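Local coordinates for selenium-binding protein (Sulfolobus tokodaii, PDB 2ECE) that is of unproven function but, as a beta-propeller member of the selenium-binding protein family, probably binds selenium, at residues 47-51 / 52-56; 447-450 / 451-455; 128-131 / 132-135. One frame throughout, in Å; residues are numbered along the deposited sequence.

Interaction 1 of 3, residues 47-51 / 52-56; sequences VVDVN and PKSET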
ATOM      1  N   VAL A  47     -13.147  -1.287 -12.053  1.00 22.78           N
ATOM      2  CA  VAL A  47     -12.859  -0.036 -12.735  1.00 22.25           C
ATOM      3  C   VAL A  47     -13.927   0.955 -12.290  1.00 21.86           C
ATOM      4  O   VAL A  47     -15.101   0.797 -12.618  1.00 23.79           O
ATOM      5  CB  VAL A  47     -12.920  -0.193 -14.268  1.00 21.09           C
ATOM      6  CG1 VAL A  47     -12.569   1.127 -14.934  1.00 20.83           C
ATOM      7  CG2 VAL A  47     -11.953  -1.284 -14.719  1.00 19.43           C
ATOM      8  N   VAL A  48     -13.514   1.964 -11.531  1.00 22.06           N
ATOM      9  CA  VAL A  48     -14.428   2.976 -11.019  1.00 22.44           C
ATOM     10  C   VAL A  48     -14.278   4.314 -11.740  1.00 24.11           C
ATOM     11  O   VAL A  48     -13.164   4.846 -11.863  1.00 22.22           O
ATOM     12  CB  VAL A  48     -14.209   3.200  -9.505  1.00 22.42           C
ATOM     13  CG1 VAL A  48     -15.132   4.295  -8.999  1.00 23.48           C
ATOM     14  CG2 VAL A  48     -14.474   1.905  -8.746  1.00 22.53           C
ATOM     15  N   ASP A  49     -15.409   4.838 -12.220  1.00 23.68           N
ATOM     16  CA  ASP A  49     -15.437   6.121 -12.918  1.00 25.02           C
ATOM     17  C   ASP A  49     -15.337   7.152 -11.814  1.00 24.51           C
ATOM     18  O   ASP A  49     -16.203   7.255 -10.936  1.00 24.82           O
ATOM     19  CB  ASP A  49     -16.746   6.327 -13.689  1.00 26.01           C
ATOM     20  CG  ASP A  49     -16.679   7.517 -14.637  1.00 28.11           C
ATOM     21  OD1 ASP A  49     -16.023   8.527 -14.286  1.00 24.04           O
ATOM     22  OD2 ASP A  49     -17.284   7.442 -15.732  1.00 29.85           O
ATOM     23  N   VAL A  50     -14.271   7.930 -11.876  1.00 24.82           N
ATOM     24  CA  VAL A  50     -14.000   8.903 -10.854  1.00 24.60           C
ATOM     25  C   VAL A  50     -14.046  10.378 -11.290  1.00 25.35           C
ATOM     26  O   VAL A  50     -13.641  11.268 -10.543  1.00 24.26           O
ATOM     27  CB  VAL A  50     -12.649   8.486 -10.196  1.00 27.37           C
ATOM     28  CG1 VAL A  50     -11.583   9.537 -10.361  1.00 26.22           C
ATOM     29  CG2 VAL A  50     -12.884   8.114  -8.756  1.00 26.38           C
ATOM     30  N   ASN A  51     -14.589  10.618 -12.484  1.00 26.80           N
ATOM     31  CA  ASN A  51     -14.738  11.958 -13.075  1.00 28.23           C
ATOM     32  C   ASN A  51     -16.149  12.494 -12.769  1.00 28.36           C
ATOM     33  O   ASN A  51     -17.135  11.950 -13.258  1.00 27.05           O
ATOM     34  CB  ASN A  51     -14.567  11.857 -14.595  1.00 29.17           C
ATOM     35  CG  ASN A  51     -14.537  13.211 -15.286  1.00 33.06           C
ATOM     36  OD1 ASN A  51     -15.145  14.185 -14.829  1.00 32.75           O
ATOM     37  ND2 ASN A  51     -13.841  13.269 -16.417  1.00 33.52           N
ATOM     38  N   PRO A  52     -16.258  13.576 -11.975  1.00 30.33           N
ATOM     39  CA  PRO A  52     -17.538  14.194 -11.593  1.00 32.97           C
ATOM     40  C   PRO A  52     -18.450  14.592 -12.752  1.00 34.17           C
ATOM     41  O   PRO A  52     -19.673  14.637 -12.605  1.00 35.49           O
ATOM     42  CB  PRO A  52     -17.102  15.408 -10.773  1.00 32.23           C
ATOM     43  CG  PRO A  52     -15.815  14.954 -10.177  1.00 31.86           C
ATOM     44  CD  PRO A  52     -15.141  14.302 -11.354  1.00 30.47           C
ATOM     45  N   LYS A  53     -17.852  14.878 -13.903  1.00 35.85           N
ATOM     46  CA  LYS A  53     -18.618  15.282 -15.073  1.00 37.21           C
ATOM     47  C   LYS A  53     -19.174  14.105 -15.862  1.00 37.40           C
ATOM     48  O   LYS A  53     -20.036  14.280 -16.726  1.00 37.27           O
ATOM     49  CB  LYS A  53     -17.752  16.151 -15.985  1.00 39.64           C
ATOM     50  CG  LYS A  53     -17.519  17.563 -15.462  1.00 42.60           C
ATOM     51  CD  LYS A  53     -16.481  18.309 -16.300  1.00 45.48           C
ATOM     52  CE  LYS A  53     -16.787  18.230 -17.795  1.00 47.85           C
ATOM     53  NZ  LYS A  53     -18.103  18.841 -18.144  1.00 48.64           N
ATOM     54  N   SER A  54     -18.689  12.905 -15.567  1.00 35.87           N
ATOM     55  CA  SER A  54     -19.156  11.719 -16.269  1.00 34.86           C
ATOM     56  C   SER A  54     -20.532  11.290 -15.799  1.00 34.53           C
ATOM     57  O   SER A  54     -20.892  11.476 -14.638  1.00 34.55           O
ATOM     58  CB  SER A  54     -18.181  10.557 -16.074  1.00 34.00           C
ATOM     59  OG  SER A  54     -18.722   9.367 -16.626  1.00 32.46           O
ATOM     60  N   GLU A  55     -21.301  10.700 -16.707  1.00 34.86           N
ATOM     61  CA  GLU A  55     -22.633  10.237 -16.365  1.00 36.69           C
ATOM     62  C   GLU A  55     -22.580   8.944 -15.554  1.00 35.46           C
ATOM     63  O   GLU A  55     -23.580   8.526 -14.969  1.00 35.66           O
ATOM     64  CB  GLU A  55     -23.464  10.076 -17.639  1.00 39.53           C
ATOM     65  CG  GLU A  55     -23.798  11.433 -18.261  1.00 45.43           C
ATOM     66  CD  GLU A  55     -24.492  11.335 -19.601  1.00 47.96           C
ATOM     67  OE1 GLU A  55     -24.972  12.382 -20.088  1.00 50.97           O
ATOM     68  OE2 GLU A  55     -24.554  10.226 -20.171  1.00 50.11           O
ATOM     69  N   THR A  56     -21.407   8.313 -15.514  1.00 33.16           N
ATOM     70  CA  THR A  56     -21.238   7.094 -14.731  1.00 30.52           C
ATOM     71  C   THR A  56     -20.278   7.364 -13.573  1.00 29.63           C
ATOM     72  O   THR A  56     -19.555   6.476 -13.124  1.00 29.48           O
ATOM     73  CB  THR A  56     -20.710   5.913 -15.586  1.00 30.07           C
ATOM     74  OG1 THR A  56     -19.594   6.334 -16.381  1.00 28.27           O
ATOM     75  CG2 THR A  56     -21.816   5.378 -16.480  1.00 29.67           C
TER
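OD2 of D49 is gripped by two hydroxyls from the far side of the turn: S54 OG gives it a hydrogen bond of 2.6 Å, and T56 OG1 donates to D49 OD2 also at 2.6 Å. Both donors come from the same face of the carboxylate. The serine stands above the plane, 37° out of it, while the threonine reaches the anti side with a tilt of 27°. The aspartate holds its acid between the two limbs because CG is anti to the backbone N (chi1 -169°), and its side chain crosses that of T56 at about a right angle. The other oxygen, OD1, takes the backbone N of N51 at 3.1 Å, met nearly end-on, which makes an Asx turn. S54 OG in turn accepts from T56 N at 3.1 Å, an ST turn that fixes the serine hydroxyl.

A type I beta turn from N51 to S54 is closed by S54 N to N51 O (2.9 Å). N51 reinforces it: OD1 receives K53 N at 2.9 Å, the donor tilted from the amide carbonyl plane. R118 adds a salt bridge to D49 OD2 and a hydrogen bond to T56 OG1. With two hydroxyls and an arginine gathered on one oxygen, the negative charge of D49 is probably well stabilised in this link between antiparallel strands 44-49 and 60-65 of a beta-propeller sheet.

Interaction 2 of 3, residues 447-450 / 451-455; sequences VRLS and GGDAS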
ATOM      1  N   VAL A 447      -5.793   1.091  -4.429  1.00 16.46           N
ATOM      2  CA  VAL A 447      -6.378   1.877  -5.504  1.00 18.19           C
ATOM      3  C   VAL A 447      -5.274   2.490  -6.357  1.00 17.40           C
ATOM      4  O   VAL A 447      -4.303   3.024  -5.829  1.00 18.11           O
ATOM      5  CB  VAL A 447      -7.258   3.018  -4.923  1.00 18.15           C
ATOM      6  CG1 VAL A 447      -7.737   3.944  -6.032  1.00 16.83           C
ATOM      7  CG2 VAL A 447      -8.452   2.423  -4.191  1.00 17.58           C
ATOM      8  N   ARG A 448      -5.414   2.392  -7.676  1.00 19.07           N
ATOM      9  CA  ARG A 448      -4.449   2.994  -8.589  1.00 18.72           C
ATOM     10  C   ARG A 448      -5.236   3.909  -9.517  1.00 19.14           C
ATOM     11  O   ARG A 448      -6.150   3.464 -10.212  1.00 18.57           O
ATOM     12  CB  ARG A 448      -3.693   1.936  -9.413  1.00 19.76           C
ATOM     13  CG  ARG A 448      -2.226   1.755  -8.985  1.00 20.38           C
ATOM     14  CD  ARG A 448      -2.118   0.991  -7.662  1.00 24.06           C
ATOM     15  NE  ARG A 448      -0.800   1.087  -7.028  1.00 24.97           N
ATOM     16  CZ  ARG A 448      -0.371   2.141  -6.341  1.00 26.94           C
ATOM     17  NH1 ARG A 448      -1.152   3.205  -6.192  1.00 26.03           N
ATOM     18  NH2 ARG A 448       0.835   2.130  -5.791  1.00 27.72           N
ATOM     19  N   LEU A 449      -4.884   5.188  -9.520  1.00 18.65           N
ATOM     20  CA  LEU A 449      -5.581   6.156 -10.358  1.00 20.53           C
ATOM     21  C   LEU A 449      -4.987   6.217 -11.765  1.00 21.47           C
ATOM     22  O   LEU A 449      -3.767   6.199 -11.937  1.00 21.27           O
ATOM     23  CB  LEU A 449      -5.519   7.540  -9.705  1.00 20.02           C
ATOM     24  CG  LEU A 449      -5.987   7.606  -8.244  1.00 19.32           C
ATOM     25  CD1 LEU A 449      -5.760   9.014  -7.694  1.00 17.93           C
ATOM     26  CD2 LEU A 449      -7.463   7.217  -8.158  1.00 18.88           C
ATOM     27  N   SER A 450      -5.852   6.280 -12.771  1.00 22.53           N
ATOM     28  CA  SER A 450      -5.388   6.361 -14.150  1.00 24.65           C
ATOM     29  C   SER A 450      -4.474   7.582 -14.265  1.00 26.18           C
ATOM     30  O   SER A 450      -4.803   8.654 -13.768  1.00 24.58           O
ATOM     31  CB  SER A 450      -6.577   6.500 -15.106  1.00 26.48           C
ATOM     32  OG  SER A 450      -7.368   7.635 -14.789  1.00 26.76           O
ATOM     33  N   GLY A 451      -3.317   7.413 -14.897  1.00 26.47           N
ATOM     34  CA  GLY A 451      -2.399   8.531 -15.036  1.00 26.86           C
ATOM     35  C   GLY A 451      -1.404   8.660 -13.895  1.00 26.85           C
ATOM     36  O   GLY A 451      -0.580   9.575 -13.884  1.00 28.01           O
ATOM     37  N   GLY A 452      -1.476   7.749 -12.929  1.00 24.92           N
ATOM     38  CA  GLY A 452      -0.554   7.794 -11.805  1.00 24.23           C
ATOM     39  C   GLY A 452      -1.108   8.490 -10.573  1.00 24.70           C
ATOM     40  O   GLY A 452      -2.017   9.310 -10.670  1.00 25.34           O
ATOM     41  N   ASP A 453      -0.558   8.156  -9.410  1.00 24.53           N
ATOM     42  CA  ASP A 453      -0.990   8.753  -8.157  1.00 23.85           C
ATOM     43  C   ASP A 453       0.199   8.971  -7.231  1.00 25.35           C
ATOM     44  O   ASP A 453       1.352   8.891  -7.657  1.00 26.22           O
ATOM     45  CB  ASP A 453      -2.048   7.869  -7.481  1.00 22.15           C
ATOM     46  CG  ASP A 453      -1.636   6.412  -7.424  1.00 20.76           C
ATOM     47  OD1 ASP A 453      -0.584   6.127  -6.829  1.00 18.98           O
ATOM     48  OD2 ASP A 453      -2.363   5.554  -7.981  1.00 18.87           O
ATOM     49  N   ALA A 454      -0.083   9.234  -5.960  1.00 24.77           N
ATOM     50  CA  ALA A 454       0.960   9.507  -4.981  1.00 25.57           C
ATOM     51  C   ALA A 454       1.811   8.326  -4.498  1.00 26.31           C
ATOM     52  O   ALA A 454       2.798   8.541  -3.787  1.00 27.48           O
ATOM     53  CB  ALA A 454       0.347  10.217  -3.779  1.00 23.53           C
ATOM     54  N   SER A 455       1.454   7.094  -4.856  1.00 24.45           N
ATOM     55  CA  SER A 455       2.245   5.948  -4.406  1.00 24.04           C
ATOM     56  C   SER A 455       2.613   5.004  -5.543  1.00 23.62           C
ATOM     57  O   SER A 455       3.195   3.944  -5.316  1.00 24.79           O
ATOM     58  CB  SER A 455       1.494   5.160  -3.325  1.00 24.35           C
ATOM     59  OG  SER A 455       0.477   4.344  -3.886  1.00 23.90           O
TER
HETATM   60  O   HOH W   1      -1.774   4.921 -10.732  1.00 22.85           O
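The guanidinium of R448 reaches D453 and S455 at once. NH1 forms a salt bridge to D453 OD1 at 3.0 Å, with guanidinium and carboxylate planes only 18° apart although the two side chains cross at about a right angle. At the end of the group, NH1 and NH2 both donate to one atom, S455 OG, at 3.0 and 2.9 Å; the hydroxyl lies near the guanidinium plane, and both bonds are bent. The arginine turns toward these partners through a bend at chi2 (74°).

D453 is itself fixed by backbone. Its OD2 accepts L449 N at 3.0 Å and its OD1 accepts S455 N at 3.0 Å, each through the anti lone pair; the latter bond is an Asx turn. A water donates both to D453 OD2 and to L449 O, joining the acid to the strand end a second time. Beside this polar set, L449 CD1 packs on D453 CB at 3.9 Å.

Further out, a type II beta turn from L449 to G452, closed by G452 N to L449 O (2.9 Å), ends strand 443-449, the edge strand that pairs with 27-33 in a propeller sheet. G451 and G452 both have backbone angles at which a CB would jam against the preceding carbonyl. F76 O takes R448 NE, E387 OE1 is hydrogen-bonded to S455 OG, and S450 OG accepts from the backbone N of D26 and L27, where that neighbour starts. Because E387 also lies close to D453 OD1, R448, salt-bridged to D453 and in a long, weak ion pair with E387, probably offsets part of their mutual repulsion.

Interaction 3 of 3, residues 128-131 / 132-135; sequences PEEV and KKVS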
ATOM      1  N   PRO A 128       1.669 -19.433 -10.350  1.00 19.11           N
ATOM      2  CA  PRO A 128       2.344 -19.533  -9.052  1.00 20.27           C
ATOM      3  C   PRO A 128       3.611 -20.386  -9.048  1.00 21.02           C
ATOM      4  O   PRO A 128       4.611 -20.020  -8.436  1.00 19.87           O
ATOM      5  CB  PRO A 128       1.260 -20.124  -8.155  1.00 19.73           C
ATOM      6  CG  PRO A 128       0.016 -19.511  -8.721  1.00 20.06           C
ATOM      7  CD  PRO A 128       0.227 -19.705 -10.202  1.00 19.86           C
ATOM      8  N   GLU A 129       3.571 -21.526  -9.728  1.00 22.09           N
ATOM      9  CA  GLU A 129       4.733 -22.399  -9.737  1.00 23.16           C
ATOM     10  C   GLU A 129       5.902 -21.863 -10.547  1.00 23.12           C
ATOM     11  O   GLU A 129       7.058 -22.191 -10.264  1.00 23.96           O
ATOM     12  CB  GLU A 129       4.307 -23.800 -10.176  1.00 23.79           C
ATOM     13  CG  GLU A 129       3.230 -24.325  -9.235  1.00 27.29           C
ATOM     14  CD  GLU A 129       3.596 -24.047  -7.770  1.00 30.30           C
ATOM     15  OE1 GLU A 129       2.716 -24.019  -6.870  1.00 29.70           O
ATOM     16  OE2 GLU A 129       4.799 -23.862  -7.516  0.50 26.36           O
ATOM     17  N   GLU A 130       5.619 -21.025 -11.541  1.00 22.18           N
ATOM     18  CA  GLU A 130       6.694 -20.439 -12.335  1.00 22.29           C
ATOM     19  C   GLU A 130       7.330 -19.349 -11.481  1.00 22.20           C
ATOM     20  O   GLU A 130       8.544 -19.153 -11.507  1.00 20.73           O
ATOM     21  CB  GLU A 130       6.159 -19.816 -13.628  1.00 24.44           C
ATOM     22  CG  GLU A 130       7.246 -19.201 -14.507  1.00 28.94           C
ATOM     23  CD  GLU A 130       8.140 -20.245 -15.180  1.00 33.91           C
ATOM     24  OE1 GLU A 130       9.076 -19.850 -15.915  1.00 35.67           O
ATOM     25  OE2 GLU A 130       7.909 -21.458 -14.980  1.00 33.52           O
ATOM     26  N   VAL A 131       6.501 -18.626 -10.732  1.00 21.97           N
ATOM     27  CA  VAL A 131       7.021 -17.578  -9.867  1.00 23.00           C
ATOM     28  C   VAL A 131       7.920 -18.186  -8.795  1.00 21.90           C
ATOM     29  O   VAL A 131       9.036 -17.718  -8.574  1.00 23.44           O
ATOM     30  CB  VAL A 131       5.882 -16.786  -9.190  1.00 23.58           C
ATOM     31  CG1 VAL A 131       6.434 -15.968  -8.025  1.00 23.03           C
ATOM     32  CG2 VAL A 131       5.227 -15.854 -10.214  1.00 20.92           C
ATOM     33  N   LYS A 132       7.438 -19.237  -8.143  1.00 22.91           N
ATOM     34  CA  LYS A 132       8.210 -19.893  -7.089  1.00 23.82           C
ATOM     35  C   LYS A 132       9.474 -20.561  -7.618  1.00 24.43           C
ATOM     36  O   LYS A 132      10.525 -20.521  -6.971  1.00 24.49           O
ATOM     37  CB  LYS A 132       7.354 -20.937  -6.374  1.00 23.16           C
ATOM     38  CG  LYS A 132       6.133 -20.379  -5.675  1.00 23.42           C
ATOM     39  CD  LYS A 132       5.309 -21.514  -5.075  1.00 24.12           C
ATOM     40  CE  LYS A 132       3.933 -21.029  -4.659  1.00 27.20           C
ATOM     41  NZ  LYS A 132       3.073 -22.145  -4.185  1.00 25.97           N
ATOM     42  N   LYS A 133       9.373 -21.170  -8.796  1.00 26.32           N
ATOM     43  CA  LYS A 133      10.515 -21.855  -9.401  1.00 26.88           C
ATOM     44  C   LYS A 133      11.671 -20.911  -9.730  1.00 26.58           C
ATOM     45  O   LYS A 133      12.827 -21.193  -9.411  1.00 26.30           O
ATOM     46  CB  LYS A 133      10.078 -22.581 -10.676  1.00 28.92           C
ATOM     47  CG  LYS A 133      11.230 -23.211 -11.451  1.00 31.48           C
ATOM     48  CD  LYS A 133      10.746 -23.957 -12.691  1.00 32.68           C
ATOM     49  CE  LYS A 133      10.953 -23.142 -13.956  1.00 34.59           C
ATOM     50  NZ  LYS A 133      10.745 -23.966 -15.183  1.00 37.62           N
ATOM     51  N   VAL A 134      11.349 -19.787 -10.358  1.00 25.52           N
ATOM     52  CA  VAL A 134      12.351 -18.808 -10.761  1.00 24.31           C
ATOM     53  C   VAL A 134      12.909 -17.928  -9.643  1.00 24.56           C
ATOM     54  O   VAL A 134      14.115 -17.712  -9.569  1.00 24.73           O
ATOM     55  CB  VAL A 134      11.793 -17.876 -11.861  1.00 25.20           C
ATOM     56  CG1 VAL A 134      12.859 -16.886 -12.307  1.00 25.04           C
ATOM     57  CG2 VAL A 134      11.303 -18.700 -13.041  1.00 26.62           C
ATOM     58  N   SER A 135      12.035 -17.417  -8.778  1.00 23.68           N
ATOM     59  CA  SER A 135      12.466 -16.523  -7.704  1.00 22.34           C
ATOM     60  C   SER A 135      12.668 -17.179  -6.342  1.00 23.31           C
ATOM     61  O   SER A 135      13.423 -16.663  -5.520  1.00 22.94           O
ATOM     62  CB  SER A 135      11.453 -15.388  -7.535  1.00 20.10           C
ATOM     63  OG  SER A 135      10.271 -15.873  -6.923  1.00 17.37           O
TER
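E129 and K132 lean across each other along the first turn of the helix, their side chains crossing at an oblique angle. The lysine is extended beyond CG and runs back toward P128, and the glutamate folds over it by a bend at chi2 (-45°). Its two oxygens consequently meet different parts of the same chain: OE2 lies 3.4 Å from K132 CD, against the aliphatic shaft, whereas OE1 is 3.3 Å from K132 NZ, a salt bridge whose hydrogen bond is weak. On the backbone side, K132 CG passes 3.2 Å from P128 O, the carbonyl that also receives K132 N.

E130 points another way round the helix, and its carboxylate reaches between K133 and V134. OE2 faces the end of K133, where the salt bridge to NZ is long at 3.8 Å; at that length it is at most a loose ion pair, not a directed hydrogen bond. OE1 lies 3.8 Å from V134 CG2.

V131 and S135 meet through backbone and hydroxyl. V131 O accepts S135 N at 3.0 Å and S135 OG at 2.8 Å, and the two donors approach from opposite faces of the carbonyl plane. The hydroxyl can fold back to that oxygen because OG sits between the backbone N and the carbonyl carbon (chi1 73°).

S135 OG also accepts from Y137 N, and S135 O receives K179 NZ, so the last helical residue is tied to strand 137-138 and to the end of strand 176-179. P128 touches R107 and K132 touches S106, both in the loop between strands 97-101 and 108-112; the short helix 128-135 thus follows strand 121-126 and bridges one four-stranded antiparallel sheet to the next.

Overall arrangement
From the N terminus, interaction 1 comes first, turning strand 44-49 toward its antiparallel neighbour 60-65. Interaction 3 follows in helix 128-135, a connection between the sheet ending with strand 121-126 and the one beginning with 140-145. Interaction 2 comes last, where the chain leaves strand 443-449. All three are local and lie in series, so none nests in or crosses another. Interactions 1 and 2 share one sheet, in which the C-terminal strand 443-449 pairs with 27-33, joining the two ends of the chain in one propeller blade; their centres are about 15 Å apart. Interaction 3 is remote, its centre about 38 Å from that of interaction 1 and about 28 Å from that of interaction 2.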